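Local structure of Maltose/maltodextrin transport permease homologue (Bdellovibrio bacteriovorus HD100, 6FFL) at residues A[15-29]-A[293-307]. The protein binds maltotriose through its periplasmic-type solute-binding domain, the part present here, and as a whole probably carries maltodextrins across the membrane as an ABC transporter permease. Sequence-based numbering, arbitrary orientation.
Sequences HRQVLAEALEKFEKE and YLTSTPVQLLFAEKV. With SO4 (sulfate ion), chain H.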
ATOM      1  N   HIS A  15      -1.687  12.137   5.523  1.00 16.85           N
ATOM      2  CA  HIS A  15      -1.198  12.528   4.204  1.00 15.62           C
ATOM      3  C   HIS A  15      -2.135  13.528   3.539  1.00 20.60           C
ATOM      4  O   HIS A  15      -1.675  14.464   2.878  1.00 17.96           O
ATOM      5  CB  HIS A  15      -1.025  11.299   3.298  1.00 16.53           C
ATOM      6  CG  HIS A  15       0.114  10.407   3.694  1.00 17.46           C
ATOM      7  ND1 HIS A  15       0.919   9.776   2.768  1.00 17.68           N
ATOM      8  CD2 HIS A  15       0.570  10.029   4.913  1.00 15.81           C
ATOM      9  CE1 HIS A  15       1.827   9.055   3.402  1.00 13.70           C
ATOM     10  NE2 HIS A  15       1.633   9.189   4.703  1.00 15.09           N
ATOM     11  N   ARG A  16      -3.453  13.366   3.700  1.00 17.10           N
ATOM     12  CA  ARG A  16      -4.320  14.355   3.070  1.00 19.32           C
ATOM     13  C   ARG A  16      -4.296  15.689   3.811  1.00 18.67           C
ATOM     14  O   ARG A  16      -4.590  16.719   3.199  1.00 21.36           O
ATOM     15  CB  ARG A  16      -5.748  13.817   2.922  1.00 26.76           C
ATOM     16  CG  ARG A  16      -6.524  13.629   4.179  1.00 29.15           C
ATOM     17  CD  ARG A  16      -8.002  13.366   3.838  1.00 34.77           C
ATOM     18  NE  ARG A  16      -8.747  12.922   5.014  1.00 28.50           N
ATOM     19  CZ  ARG A  16      -8.911  11.647   5.355  1.00 28.40           C
ATOM     20  NH1 ARG A  16      -8.395  10.678   4.602  1.00 19.92           N
ATOM     21  NH2 ARG A  16      -9.596  11.339   6.455  1.00 30.20           N
ATOM     22  N   GLN A  17      -3.912  15.707   5.095  1.00 19.81           N
ATOM     23  CA  GLN A  17      -3.635  16.991   5.740  1.00 19.93           C
ATOM     24  C   GLN A  17      -2.504  17.718   5.029  1.00 24.92           C
ATOM     25  O   GLN A  17      -2.567  18.936   4.821  1.00 25.61           O
ATOM     26  CB  GLN A  17      -3.279  16.805   7.218  1.00 21.95           C
ATOM     27  CG  GLN A  17      -4.339  16.109   8.036  1.00 37.76           C
ATOM     28  CD  GLN A  17      -5.692  16.780   7.919  1.00 55.10           C
ATOM     29  OE1 GLN A  17      -5.854  17.950   8.271  1.00 63.12           O
ATOM     30  NE2 GLN A  17      -6.672  16.041   7.406  1.00 55.45           N
ATOM     31  N   VAL A  18      -1.456  16.988   4.651  1.00 18.06           N
ATOM     32  CA  VAL A  18      -0.345  17.611   3.942  1.00 18.36           C
ATOM     33  C   VAL A  18      -0.787  18.051   2.552  1.00 18.18           C
ATOM     34  O   VAL A  18      -0.444  19.154   2.097  1.00 21.62           O
ATOM     35  CB  VAL A  18       0.859  16.654   3.890  1.00 18.83           C
ATOM     36  CG1 VAL A  18       1.979  17.244   3.051  1.00 19.76           C
ATOM     37  CG2 VAL A  18       1.341  16.328   5.312  1.00 20.99           C
ATOM     38  N   LEU A  19      -1.566  17.212   1.866  1.00 19.33           N
ATOM     39  CA  LEU A  19      -2.113  17.598   0.565  1.00 21.30           C
ATOM     40  C   LEU A  19      -2.876  18.915   0.651  1.00 20.64           C
ATOM     41  O   LEU A  19      -2.702  19.805  -0.192  1.00 21.43           O
ATOM     42  CB  LEU A  19      -3.022  16.490   0.022  1.00 16.73           C
ATOM     43  CG  LEU A  19      -3.709  16.802  -1.302  1.00 18.56           C
ATOM     44  CD1 LEU A  19      -2.683  16.973  -2.401  1.00 17.37           C
ATOM     45  CD2 LEU A  19      -4.684  15.681  -1.656  1.00 18.45           C
ATOM     46  N   ALA A  20      -3.717  19.061   1.674  1.00 18.82           N
ATOM     47  CA  ALA A  20      -4.481  20.294   1.827  1.00 23.22           C
ATOM     48  C   ALA A  20      -3.563  21.505   1.965  1.00 25.45           C
ATOM     49  O   ALA A  20      -3.827  22.561   1.377  1.00 25.33           O
ATOM     50  CB  ALA A  20      -5.415  20.188   3.032  1.00 22.78           C
ATOM     51  N   GLU A  21      -2.484  21.378   2.744  1.00 23.04           N
ATOM     52  CA  GLU A  21      -1.541  22.486   2.868  1.00 25.97           C
ATOM     53  C   GLU A  21      -0.888  22.798   1.526  1.00 24.91           C
ATOM     54  O   GLU A  21      -0.753  23.968   1.147  1.00 28.36           O
ATOM     55  CB  GLU A  21      -0.481  22.160   3.922  1.00 31.31           C
ATOM     56  CG  GLU A  21       0.637  23.190   4.031  1.00 35.87           C
ATOM     57  CD  GLU A  21       1.611  22.899   5.163  1.00 38.20           C
ATOM     58  OE1 GLU A  21       1.357  21.974   5.966  1.00 35.75           O
ATOM     59  OE2 GLU A  21       2.637  23.606   5.257  1.00 38.08           O
ATOM     60  N   ALA A  22      -0.489  21.759   0.789  1.00 23.02           N
ATOM     61  CA  ALA A  22       0.120  21.969  -0.520  1.00 25.78           C
ATOM     62  C   ALA A  22      -0.866  22.602  -1.495  1.00 24.30           C
ATOM     63  O   ALA A  22      -0.501  23.497  -2.262  1.00 24.74           O
ATOM     64  CB  ALA A  22       0.642  20.638  -1.066  1.00 20.46           C
ATOM     65  N   LEU A  23      -2.121  22.141  -1.490  1.00 25.34           N
ATOM     66  CA  LEU A  23      -3.110  22.697  -2.410  1.00 23.33           C
ATOM     67  C   LEU A  23      -3.406  24.153  -2.080  1.00 26.01           C
ATOM     68  O   LEU A  23      -3.631  24.968  -2.978  1.00 27.37           O
ATOM     69  CB  LEU A  23      -4.392  21.865  -2.373  1.00 22.79           C
ATOM     70  CG  LEU A  23      -4.336  20.454  -2.962  1.00 21.50           C
ATOM     71  CD1 LEU A  23      -5.719  19.812  -2.895  1.00 20.15           C
ATOM     72  CD2 LEU A  23      -3.826  20.502  -4.407  1.00 21.90           C
ATOM     73  N   GLU A  24      -3.399  24.497  -0.792  1.00 25.97           N
ATOM     74  CA  GLU A  24      -3.629  25.880  -0.396  1.00 31.36           C
ATOM     75  C   GLU A  24      -2.527  26.785  -0.936  1.00 35.28           C
ATOM     76  O   GLU A  24      -2.800  27.886  -1.429  1.00 34.19           O
ATOM     77  CB  GLU A  24      -3.733  25.942   1.129  1.00 36.82           C
ATOM     78  CG  GLU A  24      -3.814  27.313   1.758  1.00 56.40           C
ATOM     79  CD  GLU A  24      -3.774  27.227   3.279  1.00 66.67           C
ATOM     80  OE1 GLU A  24      -4.659  26.561   3.862  1.00 67.79           O
ATOM     81  OE2 GLU A  24      -2.851  27.809   3.890  1.00 68.79           O
ATOM     82  N   LYS A  25      -1.275  26.319  -0.890  1.00 30.48           N
ATOM     83  CA  LYS A  25      -0.172  27.094  -1.448  1.00 34.04           C
ATOM     84  C   LYS A  25      -0.267  27.175  -2.968  1.00 27.63           C
ATOM     85  O   LYS A  25       0.025  28.227  -3.551  1.00 32.44           O
ATOM     86  CB  LYS A  25       1.166  26.475  -1.034  1.00 33.86           C
ATOM     87  CG  LYS A  25       2.394  27.151  -1.591  1.00 38.46           C
ATOM     88  CD  LYS A  25       3.365  27.492  -0.481  1.00 57.72           C
ATOM     89  CE  LYS A  25       4.439  28.456  -0.977  1.00 69.65           C
ATOM     90  NZ  LYS A  25       5.413  27.799  -1.891  1.00 74.46           N
ATOM     91  N   PHE A  26      -0.685  26.085  -3.616  1.00 28.42           N
ATOM     92  CA  PHE A  26      -0.827  26.088  -5.070  1.00 28.29           C
ATOM     93  C   PHE A  26      -1.833  27.143  -5.515  1.00 27.96           C
ATOM     94  O   PHE A  26      -1.568  27.921  -6.439  1.00 30.69           O
ATOM     95  CB  PHE A  26      -1.240  24.700  -5.570  1.00 27.25           C
ATOM     96  CG  PHE A  26      -1.428  24.628  -7.067  1.00 28.01           C
ATOM     97  CD1 PHE A  26      -0.333  24.498  -7.911  1.00 30.35           C
ATOM     98  CD2 PHE A  26      -2.696  24.706  -7.628  1.00 27.91           C
ATOM     99  CE1 PHE A  26      -0.496  24.440  -9.292  1.00 28.29           C
ATOM    100  CE2 PHE A  26      -2.873  24.651  -9.012  1.00 29.76           C
ATOM    101  CZ  PHE A  26      -1.769  24.519  -9.843  1.00 31.98           C
ATOM    102  N   GLU A  27      -2.994  27.190  -4.857  1.00 32.31           N
ATOM    103  CA  GLU A  27      -4.020  28.160  -5.226  1.00 30.32           C
ATOM    104  C   GLU A  27      -3.558  29.588  -4.979  1.00 33.61           C
ATOM    105  O   GLU A  27      -3.912  30.493  -5.746  1.00 36.40           O
ATOM    106  CB  GLU A  27      -5.307  27.880  -4.456  1.00 34.60           C
ATOM    107  CG  GLU A  27      -5.965  26.567  -4.827  1.00 29.47           C
ATOM    108  CD  GLU A  27      -7.265  26.338  -4.082  1.00 39.76           C
ATOM    109  OE1 GLU A  27      -7.458  26.953  -3.014  1.00 46.01           O
ATOM    110  OE2 GLU A  27      -8.092  25.541  -4.562  1.00 37.39           O
ATOM    111  N   LYS A  28      -2.772  29.810  -3.924  1.00 31.87           N
ATOM    112  CA  LYS A  28      -2.228  31.138  -3.668  1.00 40.58           C
ATOM    113  C   LYS A  28      -1.278  31.561  -4.780  1.00 39.72           C
ATOM    114  O   LYS A  28      -1.295  32.718  -5.216  1.00 40.21           O
ATOM    115  CB  LYS A  28      -1.522  31.157  -2.308  1.00 47.01           C
ATOM    116  CG  LYS A  28      -0.668  32.394  -2.051  1.00 56.45           C
ATOM    117  CD  LYS A  28       0.215  32.228  -0.813  1.00 63.41           C
ATOM    118  CE  LYS A  28      -0.577  32.393   0.479  1.00 65.92           C
ATOM    119  NZ  LYS A  28       0.055  33.376   1.416  1.00 63.24           N
ATOM    120  N   GLU A  29      -0.453  30.635  -5.264  1.00 38.54           N
ATOM    121  CA  GLU A  29       0.522  30.930  -6.305  1.00 42.07           C
ATOM    122  C   GLU A  29      -0.045  30.881  -7.717  1.00 43.53           C
ATOM    123  O   GLU A  29       0.627  31.345  -8.646  1.00 43.93           O
ATOM    124  CB  GLU A  29       1.698  29.967  -6.211  1.00 44.05           C
ATOM    125  CG  GLU A  29       2.498  30.093  -4.947  1.00 55.69           C
ATOM    126  CD  GLU A  29       3.631  29.088  -4.898  1.00 67.83           C
ATOM    127  OE1 GLU A  29       3.726  28.225  -5.810  1.00 69.36           O
ATOM    128  OE2 GLU A  29       4.473  29.180  -3.973  1.00 75.21           O
ATOM    129  N   TYR A 293       3.568  20.565  -9.793  1.00 18.09           N
ATOM    130  CA  TYR A 293       3.724  21.105  -8.442  1.00 23.74           C
ATOM    131  C   TYR A 293       3.687  20.000  -7.384  1.00 17.99           C
ATOM    132  O   TYR A 293       4.512  19.984  -6.457  1.00 18.93           O
ATOM    133  CB  TYR A 293       2.642  22.147  -8.169  1.00 19.80           C
ATOM    134  CG  TYR A 293       2.645  22.646  -6.747  1.00 23.37           C
ATOM    135  CD1 TYR A 293       3.656  23.485  -6.292  1.00 25.25           C
ATOM    136  CD2 TYR A 293       1.643  22.282  -5.862  1.00 26.76           C
ATOM    137  CE1 TYR A 293       3.671  23.946  -4.989  1.00 30.46           C
ATOM    138  CE2 TYR A 293       1.645  22.741  -4.555  1.00 30.35           C
ATOM    139  CZ  TYR A 293       2.662  23.569  -4.126  1.00 34.99           C
ATOM    140  OH  TYR A 293       2.669  24.026  -2.831  1.00 44.18           O
ATOM    141  N   LEU A 294       2.729  19.074  -7.490  1.00 19.22           N
ATOM    142  CA  LEU A 294       2.563  18.078  -6.434  1.00 17.28           C
ATOM    143  C   LEU A 294       3.660  17.028  -6.453  1.00 16.97           C
ATOM    144  O   LEU A 294       3.779  16.269  -5.484  1.00 19.28           O
ATOM    145  CB  LEU A 294       1.191  17.397  -6.536  1.00 19.23           C
ATOM    146  CG  LEU A 294      -0.005  18.307  -6.228  1.00 20.26           C
ATOM    147  CD1 LEU A 294      -1.324  17.588  -6.506  1.00 19.71           C
ATOM    148  CD2 LEU A 294       0.053  18.820  -4.790  1.00 22.91           C
ATOM    149  N   THR A 295       4.460  16.968  -7.516  1.00 15.56           N
ATOM    150  CA  THR A 295       5.627  16.107  -7.546  1.00 13.71           C
ATOM    151  C   THR A 295       6.921  16.899  -7.389  1.00 15.62           C
ATOM    152  O   THR A 295       8.003  16.303  -7.427  1.00 17.31           O
ATOM    153  CB  THR A 295       5.661  15.290  -8.845  1.00 19.32           C
ATOM    154  OG1 THR A 295       5.652  16.173  -9.973  1.00 20.68           O
ATOM    155  CG2 THR A 295       4.447  14.339  -8.934  1.00 18.76           C
ATOM    156  N   SER A 296       6.834  18.215  -7.186  1.00 17.88           N
ATOM    157  CA  SER A 296       8.030  19.035  -7.045  1.00 19.21           C
ATOM    158  C   SER A 296       8.703  18.757  -5.707  1.00 21.04           C
ATOM    159  O   SER A 296       8.085  18.272  -4.756  1.00 18.65           O
ATOM    160  CB  SER A 296       7.701  20.532  -7.176  1.00 24.11           C
ATOM    161  OG  SER A 296       6.990  21.040  -6.057  1.00 20.44           O
ATOM    162  N   THR A 297       9.997  19.062  -5.643  1.00 18.36           N
ATOM    163  CA  THR A 297      10.755  18.720  -4.443  1.00 20.52           C
ATOM    164  C   THR A 297      10.257  19.454  -3.200  1.00 18.62           C
ATOM    165  O   THR A 297      10.200  18.821  -2.129  1.00 19.97           O
ATOM    166  CB  THR A 297      12.248  18.954  -4.713  1.00 18.22           C
ATOM    167  OG1 THR A 297      12.735  17.870  -5.511  1.00 17.85           O
ATOM    168  CG2 THR A 297      13.066  19.009  -3.393  1.00 18.47           C
ATOM    169  N   PRO A 298       9.852  20.729  -3.256  1.00 18.56           N
ATOM    170  CA  PRO A 298       9.254  21.341  -2.056  1.00 21.23           C
ATOM    171  C   PRO A 298       8.060  20.579  -1.507  1.00 18.59           C
ATOM    172  O   PRO A 298       7.953  20.424  -0.284  1.00 20.44           O
ATOM    173  CB  PRO A 298       8.882  22.748  -2.543  1.00 22.30           C
ATOM    174  CG  PRO A 298       9.933  23.052  -3.556  1.00 26.63           C
ATOM    175  CD  PRO A 298      10.159  21.751  -4.282  1.00 24.88           C
ATOM    176  N   VAL A 299       7.181  20.049  -2.369  1.00 19.21           N
ATOM    177  CA  VAL A 299       6.040  19.281  -1.869  1.00 16.32           C
ATOM    178  C   VAL A 299       6.480  17.908  -1.368  1.00 17.70           C
ATOM    179  O   VAL A 299       5.995  17.428  -0.337  1.00 16.89           O
ATOM    180  CB  VAL A 299       4.950  19.156  -2.953  1.00 20.01           C
ATOM    181  CG1 VAL A 299       3.836  18.230  -2.470  1.00 16.69           C
ATOM    182  CG2 VAL A 299       4.387  20.525  -3.293  1.00 21.66           C
ATOM    183  N   GLN A 300       7.387  17.242  -2.090  1.00 16.81           N
ATOM    184  CA  GLN A 300       7.885  15.948  -1.619  1.00 16.94           C
ATOM    185  C   GLN A 300       8.523  16.069  -0.240  1.00 19.41           C
ATOM    186  O   GLN A 300       8.352  15.189   0.613  1.00 17.12           O
ATOM    187  CB  GLN A 300       8.897  15.381  -2.610  1.00 15.74           C
ATOM    188  CG  GLN A 300       8.316  15.052  -3.981  1.00 14.31           C
ATOM    189  CD  GLN A 300       9.161  14.041  -4.728  1.00 16.64           C
ATOM    190  OE1 GLN A 300      10.002  13.370  -4.134  1.00 14.95           O
ATOM    191  NE2 GLN A 300       8.934  13.919  -6.042  1.00 14.40           N
ATOM    192  N   LEU A 301       9.269  17.144  -0.008  1.00 18.00           N
ATOM    193  CA  LEU A 301       9.914  17.318   1.287  1.00 18.13           C
ATOM    194  C   LEU A 301       8.936  17.751   2.370  1.00 19.07           C
ATOM    195  O   LEU A 301       9.211  17.540   3.556  1.00 21.80           O
ATOM    196  CB  LEU A 301      11.062  18.321   1.168  1.00 22.72           C
ATOM    197  CG  LEU A 301      12.277  17.824   0.371  1.00 23.07           C
ATOM    198  CD1 LEU A 301      13.327  18.937   0.211  1.00 20.65           C
ATOM    199  CD2 LEU A 301      12.878  16.574   1.010  1.00 17.09           C
ATOM    200  N   LEU A 302       7.816  18.370   1.999  1.00 16.42           N
ATOM    201  CA  LEU A 302       6.762  18.622   2.975  1.00 20.45           C
ATOM    202  C   LEU A 302       6.206  17.308   3.512  1.00 20.47           C
ATOM    203  O   LEU A 302       6.049  17.137   4.730  1.00 19.66           O
ATOM    204  CB  LEU A 302       5.651  19.460   2.344  1.00 22.14           C
ATOM    205  CG  LEU A 302       4.499  19.872   3.258  1.00 26.32           C
ATOM    206  CD1 LEU A 302       4.992  20.753   4.398  1.00 30.18           C
ATOM    207  CD2 LEU A 302       3.439  20.593   2.428  1.00 29.81           C
ATOM    208  N   PHE A 303       5.906  16.364   2.610  1.00 17.77           N
ATOM    209  CA  PHE A 303       5.483  15.029   3.034  1.00 18.17           C
ATOM    210  C   PHE A 303       6.587  14.344   3.823  1.00 19.86           C
ATOM    211  O   PHE A 303       6.337  13.741   4.872  1.00 16.85           O
ATOM    212  CB  PHE A 303       5.094  14.169   1.828  1.00 19.12           C
ATOM    213  CG  PHE A 303       3.722  14.455   1.295  1.00 19.66           C
ATOM    214  CD1 PHE A 303       2.606  13.901   1.902  1.00 16.11           C
ATOM    215  CD2 PHE A 303       3.546  15.264   0.182  1.00 17.82           C
ATOM    216  CE1 PHE A 303       1.346  14.148   1.418  1.00 14.60           C
ATOM    217  CE2 PHE A 303       2.286  15.522  -0.303  1.00 17.79           C
ATOM    218  CZ  PHE A 303       1.175  14.963   0.324  1.00 17.11           C
ATOM    219  N   ALA A 304       7.822  14.415   3.322  1.00 15.87           N
ATOM    220  CA  ALA A 304       8.928  13.784   4.041  1.00 17.70           C
ATOM    221  C   ALA A 304       9.038  14.328   5.462  1.00 18.78           C
ATOM    222  O   ALA A 304       9.273  13.570   6.409  1.00 19.25           O
ATOM    223  CB  ALA A 304      10.239  13.984   3.271  1.00 19.98           C
ATOM    224  N   GLU A 305       8.818  15.633   5.635  1.00 18.54           N
ATOM    225  CA  GLU A 305       8.964  16.240   6.953  1.00 21.58           C
ATOM    226  C   GLU A 305       7.799  15.896   7.874  1.00 22.64           C
ATOM    227  O   GLU A 305       8.006  15.633   9.065  1.00 26.17           O
ATOM    228  CB  GLU A 305       9.101  17.754   6.806  1.00 22.84           C
ATOM    229  CG  GLU A 305       9.151  18.526   8.114  1.00 36.81           C
ATOM    230  CD  GLU A 305       9.285  20.020   7.873  1.00 53.35           C
ATOM    231  OE1 GLU A 305       8.311  20.638   7.388  1.00 57.27           O
ATOM    232  OE2 GLU A 305      10.372  20.572   8.146  1.00 61.39           O
ATOM    233  N   LYS A 306       6.578  15.888   7.352  1.00 19.09           N
ATOM    234  CA  LYS A 306       5.407  15.779   8.211  1.00 20.35           C
ATOM    235  C   LYS A 306       4.912  14.350   8.400  1.00 17.12           C
ATOM    236  O   LYS A 306       4.358  14.043   9.462  1.00 21.43           O
ATOM    237  CB  LYS A 306       4.289  16.672   7.672  1.00 18.48           C
ATOM    238  CG  LYS A 306       4.722  18.138   7.595  1.00 25.95           C
ATOM    239  CD  LYS A 306       3.593  19.096   7.905  1.00 33.69           C
ATOM    240  CE  LYS A 306       4.118  20.524   8.030  1.00 42.50           C
ATOM    241  NZ  LYS A 306       3.044  21.473   8.427  1.00 47.98           N
ATOM    242  N   VAL A 307       5.096  13.454   7.425  1.00 16.57           N
ATOM    243  CA  VAL A 307       4.657  12.070   7.575  1.00 14.19           C
ATOM    244  C   VAL A 307       5.774  11.065   7.334  1.00 13.02           C
ATOM    245  O   VAL A 307       5.527   9.859   7.379  1.00 18.26           O
ATOM    246  CB  VAL A 307       3.429  11.749   6.691  1.00 16.78           C
ATOM    247  CG1 VAL A 307       2.281  12.704   7.050  1.00 19.52           C
ATOM    248  CG2 VAL A 307       3.760  11.800   5.178  1.00 18.47           C
TER
HETATM  249  S   SO4 H 406      -8.860   8.049   7.267  0.79 30.70           S
HETATM  250  O1  SO4 H 406      -9.389   6.837   7.881  0.79 23.27           O
HETATM  251  O2  SO4 H 406      -9.442   8.192   5.929  0.79 29.13           O
HETATM  252  O3  SO4 H 406      -7.408   7.965   7.158  0.79 25.13           O
HETATM  253  O4  SO4 H 406      -9.193   9.208   8.088  0.79 28.53           O
HETATM  254  O   HOH W   1       3.343   8.235   6.773  1.00 15.68           O
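Helices 15-29 and 297-307 run roughly antiparallel, 141° between their directions and their axes 10.0 Å apart at closest approach, so that Val18 faces Phe303, Ala22 faces Val299, and Phe26 lies beside Tyr293 of helix 281-294. Val18 is a knob in a hole formed by Leu302, Phe303, Lys306 and Val307. Its CG1, turned anti to the backbone N (chi1 175°), sits over the centre of the Phe303 ring in a CH-pi contact, 3.4 Å from CG1 to the centroid, while CG2 packs on Lys306 CB. The edge of the same ring meets His15 O. Beside it, Val307 CG2 lies over one face of the His15 imidazole, 3.7 Å from the ring centroid, and a water links His15 NE2 to Val307 O; the side chain of His15 lies about 6 Å from a bound glucose unit. A second knob, Tyr293, fits among Ala22, Lys25, Phe26 and Glu29; its ring and that of Phe26 are inclined at 40°, with Phe26 CD1 3.6 Å from Tyr293 CD2. The phenol also makes a weak hydrogen bond from OH to Ala22 O, 3.3 Å long. Between the knobs, Ala22 CB and the tips of Leu19 and Leu23 converge on Leu294 CD2. Leu23 and Phe26 also reach Val35, so that helix 15-29 packs against strand 34-39 as well. At the margin, extended Glu21 offers the syn lone pair of OE1 to Lys306 NZ at 3.0 Å. Apolar and CH-pi packing thus dominates the contact, supplemented by few polar links.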